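Long-range contacts in DNA ligase (Aquifex aeolicus, PDB 3QWU), which binds adenosine and a calcium ion and probably joins nucleic acid ends as an ATP-dependent DNA ligase: residues V81-R87 / V128-A134; R111-I116 / D151-V156; P136-E142 / K304-C308. All blocks are in the same frame, centred on the assembly; numbering follows the deposited sequence. Where two conformers were deposited one is given.

Contact 1: V81-R87 / V128-A134. With CA (calcium ion), chain D; ADN (adenosine), chain C.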
loop_
_atom_site.group_PDB
_atom_site.type_symbol
_atom_site.label_atom_id
_atom_site.label_comp_id
_atom_site.label_asym_id
_atom_site.label_seq_id
_atom_site.Cartn_x
_atom_site.Cartn_y
_atom_site.Cartn_z
ATOM N N VAL A 81 -1.899 5.291 25.045
ATOM C CA VAL A 81 -3.348 5.423 24.987
ATOM C C VAL A 81 -3.682 5.890 23.567
ATOM O O VAL A 81 -3.062 6.812 23.013
ATOM C CB VAL A 81 -3.881 6.446 26.044
ATOM C CG1 VAL A 81 -5.341 6.776 25.757
ATOM C CG2 VAL A 81 -3.739 5.908 27.442
ATOM N N ASP A 82 -4.661 5.231 22.990
ATOM C CA ASP A 82 -5.043 5.464 21.617
ATOM C C ASP A 82 -6.104 6.561 21.550
ATOM O O ASP A 82 -7.292 6.320 21.723
ATOM C CB ASP A 82 -5.539 4.174 20.995
ATOM C CG ASP A 82 -5.796 4.314 19.492
ATOM O OD1 ASP A 82 -5.250 5.234 18.829
ATOM O OD2 ASP A 82 -6.535 3.477 18.946
ATOM N N GLY A 83 -5.640 7.780 21.314
ATOM C CA GLY A 83 -6.519 8.932 21.170
ATOM C C GLY A 83 -5.773 9.902 20.272
ATOM O O GLY A 83 -5.140 9.483 19.312
ATOM N N TYR A 84 -5.795 11.190 20.596
ATOM C CA TYR A 84 -4.981 12.157 19.891
ATOM C C TYR A 84 -4.148 12.995 20.859
ATOM O O TYR A 84 -4.467 13.197 22.000
ATOM C CB TYR A 84 -5.832 13.010 18.950
ATOM C CG TYR A 84 -6.819 13.948 19.674
ATOM C CD1 TYR A 84 -6.507 15.293 19.873
ATOM C CD2 TYR A 84 -8.056 13.488 20.156
ATOM C CE1 TYR A 84 -7.399 16.154 20.522
ATOM C CE2 TYR A 84 -8.961 14.354 20.826
ATOM C CZ TYR A 84 -8.615 15.689 20.983
ATOM O OH TYR A 84 -9.442 16.549 21.628
ATOM N N ASN A 85 -3.029 13.459 20.351
ATOM C CA ASN A 85 -2.035 14.171 21.093
ATOM C C ASN A 85 -2.466 15.611 21.314
ATOM O O ASN A 85 -2.993 16.288 20.395
ATOM C CB ASN A 85 -0.770 14.156 20.252
ATOM C CG ASN A 85 0.355 14.843 20.902
ATOM O OD1 ASN A 85 0.427 16.079 20.919
ATOM N ND2 ASN A 85 1.304 14.062 21.376
ATOM N N THR A 86 -2.230 16.093 22.532
ATOM C CA THR A 86 -2.484 17.473 22.809
ATOM C C THR A 86 -1.403 18.097 23.652
ATOM O O THR A 86 -0.770 17.431 24.489
ATOM C CB THR A 86 -3.838 17.684 23.484
ATOM O OG1 THR A 86 -4.255 19.031 23.194
ATOM C CG2 THR A 86 -3.738 17.497 24.990
ATOM N N ARG A 87 -1.195 19.382 23.396
ATOM C CA ARG A 87 -0.202 20.183 24.099
ATOM C C ARG A 87 -0.948 21.393 24.677
ATOM O O ARG A 87 -1.617 22.117 23.943
ATOM C CB ARG A 87 0.881 20.604 23.125
ATOM C CG ARG A 87 2.039 19.572 22.973
ATOM C CD ARG A 87 2.966 20.023 21.835
ATOM N NE ARG A 87 2.162 20.118 20.616
ATOM C CZ ARG A 87 2.422 20.920 19.597
ATOM N NH1 ARG A 87 3.504 21.687 19.599
ATOM N NH2 ARG A 87 1.617 20.934 18.544
ATOM N N VAL A 128 4.166 23.105 29.694
ATOM C CA VAL A 128 3.288 22.648 28.636
ATOM C C VAL A 128 2.916 21.218 28.956
ATOM O O VAL A 128 3.811 20.370 29.198
ATOM C CB VAL A 128 3.973 22.650 27.297
ATOM C CG1 VAL A 128 2.968 22.222 26.247
ATOM C CG2 VAL A 128 4.696 24.048 27.020
ATOM N N ILE A 129 1.600 20.945 29.005
ATOM C CA ILE A 129 1.154 19.620 29.428
ATOM C C ILE A 129 0.973 18.826 28.174
ATOM O O ILE A 129 0.250 19.250 27.294
ATOM C CB ILE A 129 -0.206 19.658 30.171
ATOM C CG1 ILE A 129 -0.138 20.601 31.362
ATOM C CG2 ILE A 129 -0.638 18.259 30.602
ATOM C CD1 ILE A 129 -1.505 20.924 31.955
ATOM N N CYS A 130 1.630 17.674 28.099
ATOM C CA CYS A 130 1.493 16.772 26.975
ATOM C C CYS A 130 0.578 15.605 27.431
ATOM O O CYS A 130 0.922 14.847 28.338
ATOM C CB CYS A 130 2.864 16.259 26.548
ATOM S SG CYS A 130 3.981 17.536 25.982
ATOM N N ALA A 131 -0.569 15.489 26.771
ATOM C CA ALA A 131 -1.594 14.516 27.119
ATOM C C ALA A 131 -2.272 13.943 25.887
ATOM O O ALA A 131 -2.352 14.592 24.837
ATOM C CB ALA A 131 -2.663 15.156 28.023
ATOM N N GLU A 132 -2.779 12.733 26.057
ATOM C CA GLU A 132 -3.660 12.093 25.078
ATOM C C GLU A 132 -5.098 12.366 25.471
ATOM O O GLU A 132 -5.470 12.127 26.621
ATOM C CB GLU A 132 -3.450 10.589 25.102
ATOM C CG GLU A 132 -3.884 9.881 23.819
ATOM C CD GLU A 132 -2.946 10.136 22.624
ATOM O OE1 GLU A 132 -1.962 10.866 22.827
ATOM O OE2 GLU A 132 -3.202 9.614 21.511
ATOM N N VAL A 133 -5.902 12.872 24.524
ATOM C CA VAL A 133 -7.344 12.920 24.673
ATOM C C VAL A 133 -7.981 11.714 23.957
ATOM O O VAL A 133 -7.660 11.416 22.800
ATOM C CB VAL A 133 -7.906 14.186 24.082
ATOM C CG1 VAL A 133 -9.400 14.238 24.310
ATOM C CG2 VAL A 133 -7.257 15.391 24.707
ATOM N N ALA A 134 -8.914 11.040 24.628
ATOM C CA ALA A 134 -9.408 9.749 24.147
ATOM C C ALA A 134 -10.823 9.504 24.604
ATOM O O ALA A 134 -11.248 9.965 25.715
ATOM C CB ALA A 134 -8.485 8.600 24.610
HETATM CA CA CA D . -5.727 1.714 17.224
HETATM O "O5'" ADN C . 3.928 9.098 18.645
HETATM C "C5'" ADN C . 3.325 8.388 19.728
HETATM C "C4'" ADN C . 2.002 9.049 20.096
HETATM O "O4'" ADN C . 1.253 8.249 21.062
HETATM C "C3'" ADN C . 2.237 10.399 20.760
HETATM O "O3'" ADN C . 2.308 11.506 19.866
HETATM C "C2'" ADN C . 1.088 10.524 21.754
HETATM O "O2'" ADN C . 0.067 11.366 21.245
HETATM C "C1'" ADN C . 0.540 9.115 21.968
HETATM N N9 ADN C . 0.729 8.599 23.333
HETATM C C8 ADN C . -0.201 7.873 23.995
HETATM N N7 ADN C . 0.218 7.510 25.231
HETATM C C5 ADN C . 1.479 8.004 25.335
HETATM C C6 ADN C . 2.515 7.944 26.371
HETATM N N6 ADN C . 2.216 7.284 27.526
HETATM N N1 ADN C . 3.694 8.603 26.151
HETATM C C2 ADN C . 3.933 9.241 24.969
HETATM N N3 ADN C . 3.025 9.300 23.953
HETATM C C4 ADN C . 1.810 8.724 24.096
HETATM O O HOH W 1 -5.170 3.849 16.419
HETATM O O HOH W 2 -3.521 1.846 16.846
#
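Strand 84-87 pairs antiparallel with strand 128-134, just after the Lys-Val-Asp-Gly sequence at 80-83, which fits the KxDG motif of nucleotidyltransferases. Backbone hydrogen bonds join the hydrogen-bonded pair Tyr84-Val133 (N to O 2.9 Å both ways) and the pair Thr86-Ala131 (Thr86 N to Ala131 O 2.8 Å, Ala131 N to Thr86 O 3.0 Å). Gly83 has CA only 3.2 Å from Val133 O. A CB there would clash with that oxygen, so the turn into the strand has no room for a side chain.

The ribose is held from the face carrying Asn85 and Glu132. Asn85 ND2 donates to ribose O2' (3.0 Å), and that hydroxyl donates to Glu132 OE1 (2.6 Å), the acid supplying the acceptor the sugar needs. In the preceding loop Asp82, turned away from strand 128-134, offers OD2 to calcium at 2.6 Å, with Glu143 and Asp239 as fellow ligands.

On the other face Val133 CB sits 3.8 Å from the Tyr84 ring centroid in a CH-pi contact; Val81 CG1 also packs on Ala134 CB (3.8 Å). Helix 106-115 covers the Tyr84 face, its Thr108 bonding to Tyr84 OH. Strands 94-98 and 153-161 flank the pair and complete the sheet.

Contact 2: R111-I116 / D151-V156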
loop_
_atom_site.group_PDB
_atom_site.type_symbol
_atom_site.label_atom_id
_atom_site.label_comp_id
_atom_site.label_asym_id
_atom_site.label_seq_id
_atom_site.Cartn_x
_atom_site.Cartn_y
_atom_site.Cartn_z
ATOM N N ARG A 111 -13.190 22.250 25.834
ATOM C CA ARG A 111 -13.478 21.298 26.890
ATOM C C ARG A 111 -12.418 21.165 28.004
ATOM O O ARG A 111 -12.627 20.388 28.919
ATOM C CB ARG A 111 -13.751 19.943 26.269
ATOM C CG ARG A 111 -14.929 19.915 25.321
ATOM C CD ARG A 111 -16.232 20.193 26.020
ATOM N NE ARG A 111 -16.417 19.280 27.144
ATOM C CZ ARG A 111 -16.825 18.025 27.036
ATOM N NH1 ARG A 111 -16.919 17.284 28.108
ATOM N NH2 ARG A 111 -17.130 17.514 25.857
ATOM N N LEU A 112 -11.323 21.944 27.958
ATOM C CA LEU A 112 -10.285 21.921 29.004
ATOM C C LEU A 112 -10.827 21.899 30.440
ATOM O O LEU A 112 -10.396 21.089 31.260
ATOM C CB LEU A 112 -9.329 23.101 28.820
ATOM C CG LEU A 112 -8.335 22.972 27.653
ATOM C CD1 LEU A 112 -7.300 24.159 27.624
ATOM C CD2 LEU A 112 -7.610 21.624 27.696
ATOM N N PRO A 113 -11.799 22.763 30.750
ATOM C CA PRO A 113 -12.318 22.772 32.136
ATOM C C PRO A 113 -13.040 21.509 32.593
ATOM O O PRO A 113 -13.023 21.155 33.764
ATOM C CB PRO A 113 -13.260 23.991 32.153
ATOM C CG PRO A 113 -12.753 24.888 30.954
ATOM C CD PRO A 113 -12.349 23.862 29.934
ATOM N N ASP A 114 -13.636 20.792 31.675
ATOM C CA ASP A 114 -14.128 19.470 31.979
ATOM C C ASP A 114 -13.068 18.392 31.981
ATOM O O ASP A 114 -13.263 17.346 32.611
ATOM C CB ASP A 114 -15.194 19.109 30.978
ATOM C CG ASP A 114 -16.363 20.033 31.054
ATOM O OD1 ASP A 114 -16.721 20.385 32.194
ATOM O OD2 ASP A 114 -16.905 20.415 30.008
ATOM N N LEU A 115 -11.961 18.603 31.268
ATOM C CA LEU A 115 -10.974 17.557 31.091
ATOM C C LEU A 115 -9.875 17.517 32.175
ATOM O O LEU A 115 -9.371 16.427 32.540
ATOM C CB LEU A 115 -10.345 17.669 29.713
ATOM C CG LEU A 115 -11.297 17.445 28.513
ATOM C CD1 LEU A 115 -10.561 17.827 27.253
ATOM C CD2 LEU A 115 -11.786 16.026 28.408
ATOM N N ILE A 116 -9.512 18.680 32.701
ATOM C CA ILE A 116 -8.326 18.797 33.531
ATOM C C ILE A 116 -8.329 20.129 34.271
ATOM O O ILE A 116 -8.711 21.173 33.741
ATOM C CB ILE A 116 -7.051 18.653 32.690
ATOM C CG1 ILE A 116 -5.833 18.610 33.602
ATOM C CG2 ILE A 116 -6.888 19.811 31.656
ATOM C CD1 ILE A 116 -4.531 18.402 32.890
ATOM N N ASP A 151 -18.071 10.422 26.200
ATOM C CA ASP A 151 -17.459 11.747 26.124
ATOM C C ASP A 151 -15.975 11.543 25.803
ATOM O O ASP A 151 -15.659 10.766 24.907
ATOM C CB ASP A 151 -17.700 12.511 27.442
ATOM C CG ASP A 151 -17.531 14.017 27.301
ATOM O OD1 ASP A 151 -17.557 14.560 26.164
ATOM O OD2 ASP A 151 -17.405 14.674 28.350
ATOM N N VAL A 152 -15.087 12.228 26.529
ATOM C CA VAL A 152 -13.654 12.136 26.338
ATOM C C VAL A 152 -13.013 12.392 27.677
ATOM O O VAL A 152 -13.626 12.980 28.584
ATOM C CB VAL A 152 -13.136 13.217 25.382
ATOM C CG1 VAL A 152 -13.286 12.777 23.985
ATOM C CG2 VAL A 152 -13.901 14.500 25.612
ATOM N N GLN A 153 -11.748 11.978 27.769
ATOM C CA GLN A 153 -10.965 12.014 28.993
ATOM C C GLN A 153 -9.557 12.297 28.533
ATOM O O GLN A 153 -9.223 12.055 27.376
ATOM C CB GLN A 153 -11.013 10.678 29.731
ATOM C CG GLN A 153 -12.237 10.509 30.638
ATOM C CD GLN A 153 -12.228 9.159 31.375
ATOM O OE1 GLN A 153 -11.170 8.693 31.797
ATOM N NE2 GLN A 153 -13.406 8.513 31.489
ATOM N N LEU A 154 -8.751 12.798 29.452
ATOM C CA LEU A 154 -7.462 13.282 29.122
ATOM C C LEU A 154 -6.476 12.575 30.030
ATOM O O LEU A 154 -6.760 12.347 31.166
ATOM C CB LEU A 154 -7.466 14.778 29.269
ATOM C CG LEU A 154 -6.165 15.517 29.157
ATOM C CD1 LEU A 154 -6.460 16.934 28.710
ATOM C CD2 LEU A 154 -5.514 15.441 30.510
ATOM N N PHE A 155 -5.344 12.190 29.483
ATOM C CA PHE A 155 -4.328 11.498 30.207
ATOM C C PHE A 155 -2.959 12.098 29.937
ATOM O O PHE A 155 -2.434 11.943 28.838
ATOM C CB PHE A 155 -4.354 10.036 29.782
ATOM C CG PHE A 155 -5.674 9.324 30.091
ATOM C CD1 PHE A 155 -5.925 8.804 31.327
ATOM C CD2 PHE A 155 -6.644 9.193 29.139
ATOM C CE1 PHE A 155 -7.173 8.141 31.621
ATOM C CE2 PHE A 155 -7.864 8.525 29.435
ATOM C CZ PHE A 155 -8.110 8.047 30.692
ATOM N N VAL A 156 -2.402 12.809 30.928
ATOM C CA VAL A 156 -1.057 13.338 30.862
ATOM C C VAL A 156 0.007 12.207 30.763
ATOM O O VAL A 156 -0.082 11.188 31.458
ATOM C CB VAL A 156 -0.737 14.206 32.152
ATOM C CG1 VAL A 156 0.719 14.755 32.097
ATOM C CG2 VAL A 156 -1.737 15.323 32.332
HETATM O O HOH W 3 -10.247 14.009 31.791
#
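Leu115 and Leu154 form the apolar centre of a helix-on-sheet packing, in which the end of helix 106-115 lies against strand 153-156, at the border of a four-stranded antiparallel sheet. Leu115 CB approaches Leu154 CD1 at 4.1 Å, while Leu115 CD2 reaches Val152 CG2 at 3.8 Å. Ile116, the first residue to leave helical geometry, extends the patch along the strand: its CD1 lies 3.9 Å from Leu154 CD2 and 4.2 Å from Val156 CG2. Branched aliphatic residues suit this seam because they fill space without leaving a polar group to be satisfied. Leu154 also touches Ala131, which lies on the face opposite Asn85 and Glu132, the residues that hold the ribose; the helix therefore covers the face of the sheet turned away from adenosine.

Outward from this core the contact becomes ionic. Arg111 NH1 bonds to Asp151 OD2 at 2.7 Å and Arg111 NH2 to Asp151 OD1 at 3.0 Å, a bidentate salt bridge. Arginine suits the place because it has a third donor: Arg111 NE also bonds to Asp114 OD2 at 3.1 Å, about one turn further along the helix. The network extends to the C-terminal region, where Lys309 O accepts from Arg111 and Tyr343 bonds to Asp114. Helix and strand are also joined by one ordered water, which donates to Leu115 O at 2.7 Å and accepts from Leu154 N at 3.0 Å.

Contact 3: P136-E142 / K304-C308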
loop_
_atom_site.group_PDB
_atom_site.type_symbol
_atom_site.label_atom_id
_atom_site.label_comp_id
_atom_site.label_asym_id
_atom_site.label_seq_id
_atom_site.Cartn_x
_atom_site.Cartn_y
_atom_site.Cartn_z
ATOM N N PRO A 136 -15.025 7.791 23.000
ATOM C CA PRO A 136 -15.785 7.476 21.810
ATOM C C PRO A 136 -16.428 8.716 21.184
ATOM O O PRO A 136 -16.799 8.690 20.015
ATOM C CB PRO A 136 -16.868 6.553 22.334
ATOM C CG PRO A 136 -17.089 7.030 23.765
ATOM C CD PRO A 136 -15.731 7.446 24.239
ATOM N N GLU A 137 -16.563 9.794 21.940
ATOM C CA GLU A 137 -17.157 10.983 21.380
ATOM C C GLU A 137 -16.144 12.128 21.169
ATOM O O GLU A 137 -16.290 13.205 21.730
ATOM C CB GLU A 137 -18.306 11.406 22.283
ATOM C CG GLU A 137 -19.327 10.319 22.452
ATOM C CD GLU A 137 -20.375 10.662 23.490
ATOM O OE1 GLU A 137 -20.505 11.837 23.908
ATOM O OE2 GLU A 137 -21.077 9.738 23.902
ATOM N N ASN A 138 -15.135 11.877 20.347
ATOM C CA ASN A 138 -14.196 12.876 19.921
ATOM C C ASN A 138 -14.236 13.017 18.403
ATOM O O ASN A 138 -14.753 12.168 17.735
ATOM C CB ASN A 138 -12.780 12.564 20.422
ATOM C CG ASN A 138 -12.028 11.596 19.534
ATOM O OD1 ASN A 138 -11.397 11.984 18.551
ATOM N ND2 ASN A 138 -12.079 10.325 19.891
ATOM N N PRO A 139 -13.710 14.127 17.859
ATOM C CA PRO A 139 -13.943 14.368 16.445
ATOM C C PRO A 139 -12.808 13.943 15.580
ATOM O O PRO A 139 -12.889 14.115 14.398
ATOM C CB PRO A 139 -14.092 15.891 16.373
ATOM C CG PRO A 139 -13.349 16.409 17.639
ATOM C CD PRO A 139 -12.971 15.234 18.473
ATOM N N TYR A 140 -11.761 13.371 16.143
ATOM C CA TYR A 140 -10.597 13.006 15.338
ATOM C C TYR A 140 -10.442 11.498 15.014
ATOM O O TYR A 140 -9.874 11.145 14.005
ATOM C CB TYR A 140 -9.351 13.477 16.061
ATOM C CG TYR A 140 -9.230 14.966 16.117
ATOM C CD1 TYR A 140 -9.013 15.686 14.982
ATOM C CD2 TYR A 140 -9.371 15.655 17.321
ATOM C CE1 TYR A 140 -8.882 17.051 15.033
ATOM C CE2 TYR A 140 -9.261 17.003 17.388
ATOM C CZ TYR A 140 -9.013 17.717 16.232
ATOM O OH TYR A 140 -8.888 19.077 16.265
ATOM N N ILE A 141 -10.958 10.640 15.878
ATOM C CA ILE A 141 -10.615 9.232 15.927
ATOM C C ILE A 141 -11.910 8.492 16.282
ATOM O O ILE A 141 -12.561 8.790 17.288
ATOM C CB ILE A 141 -9.529 9.034 17.037
ATOM C CG1 ILE A 141 -8.217 9.718 16.613
ATOM C CG2 ILE A 141 -9.259 7.577 17.361
ATOM C CD1 ILE A 141 -7.624 9.172 15.319
ATOM N N GLU A 142 -12.322 7.591 15.408
ATOM C CA GLU A 142 -13.486 6.745 15.589
ATOM C C GLU A 142 -13.297 5.843 16.805
ATOM O O GLU A 142 -14.181 5.675 17.630
ATOM C CB GLU A 142 -13.578 5.906 14.321
ATOM C CG GLU A 142 -14.614 4.823 14.282
ATOM C CD GLU A 142 -14.333 3.867 13.129
ATOM O OE1 GLU A 142 -13.517 4.262 12.242
ATOM O OE2 GLU A 142 -14.904 2.743 13.134
ATOM N N LYS A 304 -17.720 8.149 7.632
ATOM C CA LYS A 304 -17.664 7.861 9.085
ATOM C C LYS A 304 -18.417 8.939 9.836
ATOM O O LYS A 304 -18.263 10.090 9.517
ATOM C CB LYS A 304 -16.228 7.857 9.605
ATOM C CG LYS A 304 -15.335 6.768 9.056
ATOM C CD LYS A 304 -14.176 6.451 10.031
ATOM C CE LYS A 304 -12.903 5.997 9.345
ATOM N NZ LYS A 304 -11.992 5.525 10.346
ATOM N N THR A 305 -19.218 8.583 10.825
ATOM C CA THR A 305 -19.936 9.597 11.604
ATOM C C THR A 305 -19.175 9.831 12.898
ATOM O O THR A 305 -18.712 8.895 13.502
ATOM C CB THR A 305 -21.453 9.198 11.878
ATOM O OG1 THR A 305 -22.207 9.233 10.641
ATOM C CG2 THR A 305 -22.134 10.159 12.881
ATOM N N PHE A 306 -19.050 11.089 13.300
ATOM C CA PHE A 306 -18.400 11.500 14.564
ATOM C C PHE A 306 -19.363 12.249 15.425
ATOM O O PHE A 306 -20.216 12.951 14.875
ATOM C CB PHE A 306 -17.224 12.410 14.265
ATOM C CG PHE A 306 -16.126 11.700 13.594
ATOM C CD1 PHE A 306 -16.193 11.422 12.251
ATOM C CD2 PHE A 306 -15.050 11.256 14.298
ATOM C CE1 PHE A 306 -15.182 10.725 11.631
ATOM C CE2 PHE A 306 -14.030 10.590 13.669
ATOM C CZ PHE A 306 -14.103 10.307 12.354
ATOM N N THR A 307 -19.265 12.102 16.748
ATOM C CA THR A 307 -20.151 12.846 17.645
ATOM C C THR A 307 -19.405 13.417 18.838
ATOM O O THR A 307 -18.600 12.755 19.438
ATOM C CB THR A 307 -21.374 11.999 18.125
ATOM O OG1 THR A 307 -22.232 12.806 18.967
ATOM C CG2 THR A 307 -20.945 10.774 18.917
ATOM N N CYS A 308 -19.637 14.666 19.176
ATOM C CA CYS A 308 -18.897 15.283 20.287
ATOM C C CYS A 308 -19.655 16.483 20.843
ATOM O O CYS A 308 -20.619 16.941 20.238
ATOM C CB CYS A 308 -17.486 15.639 19.840
ATOM S SG CYS A 308 -17.442 16.766 18.414
HETATM O O HOH W 4 -16.905 10.389 17.421
#
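This is a loop-to-strand contact between two parts of the ligase: the irregular loop 136-142 of the RNA ligase family region meets strand 304-308 of the C-terminal, OB-clan region. Phe306 is its hub, the ring being large and flat enough to tuck under the bend of the loop. Phe306 CD2 lies 3.6 Å from Asn138 O and Phe306 CE2 3.8 Å from Ile141 N, both near the ring's edge. Asn138 shapes that bend as an Asx turn, its OD1 accepting from Tyr140 N at 2.8 Å, a job for a short side-chain carbonyl. Pro136 and Pro139, lacking an amide hydrogen, suit a path with no regular backbone pairing.

Between the backbones a water mediates: it donates to Pro136 O (3.1 Å) and Asn138 O (2.8 Å) and accepts from Thr307 N (3.0 Å). Pro139 CB packs on Cys308 SG at 4.0 Å. At the more exposed end the long side chains of Glu142 and Lys304 meet in a salt bridge, OE1 to NZ 2.7 Å.

Strand 343-352 pairs with strand 303-310 and contributes Lys350 as a cation-pi partner of Phe306 and Arg345 as the salt-bridge partner of Glu137; helix 313-325 packs on Tyr140, and helix 106-115 on Cys308.

In the fold
Contacts 1 and 2, centred 10 Å apart, share one sheet: strand 127-134 lies between the strands of 81-87 and 151-156, and Glu132 O to Phe155 N (2.9 Å) is a probable hydrogen bond across it. Contact 3 has its centre 15 Å from each of the others. Its loop follows strand 127-134 directly and meets contact 1 at Tyr84 CZ to Tyr140 CD2 (3.7 Å); Asp151 O lies 3.3 Å from Glu137 N, tying it to contact 2. Only contact 1 binds adenosine directly. Contact 2 backs the sheet, with the side chain of Val156 about 9 Å from the bound adenosine. In contact 3 the side chain of Ile141 is about 7 Å from the calcium ion.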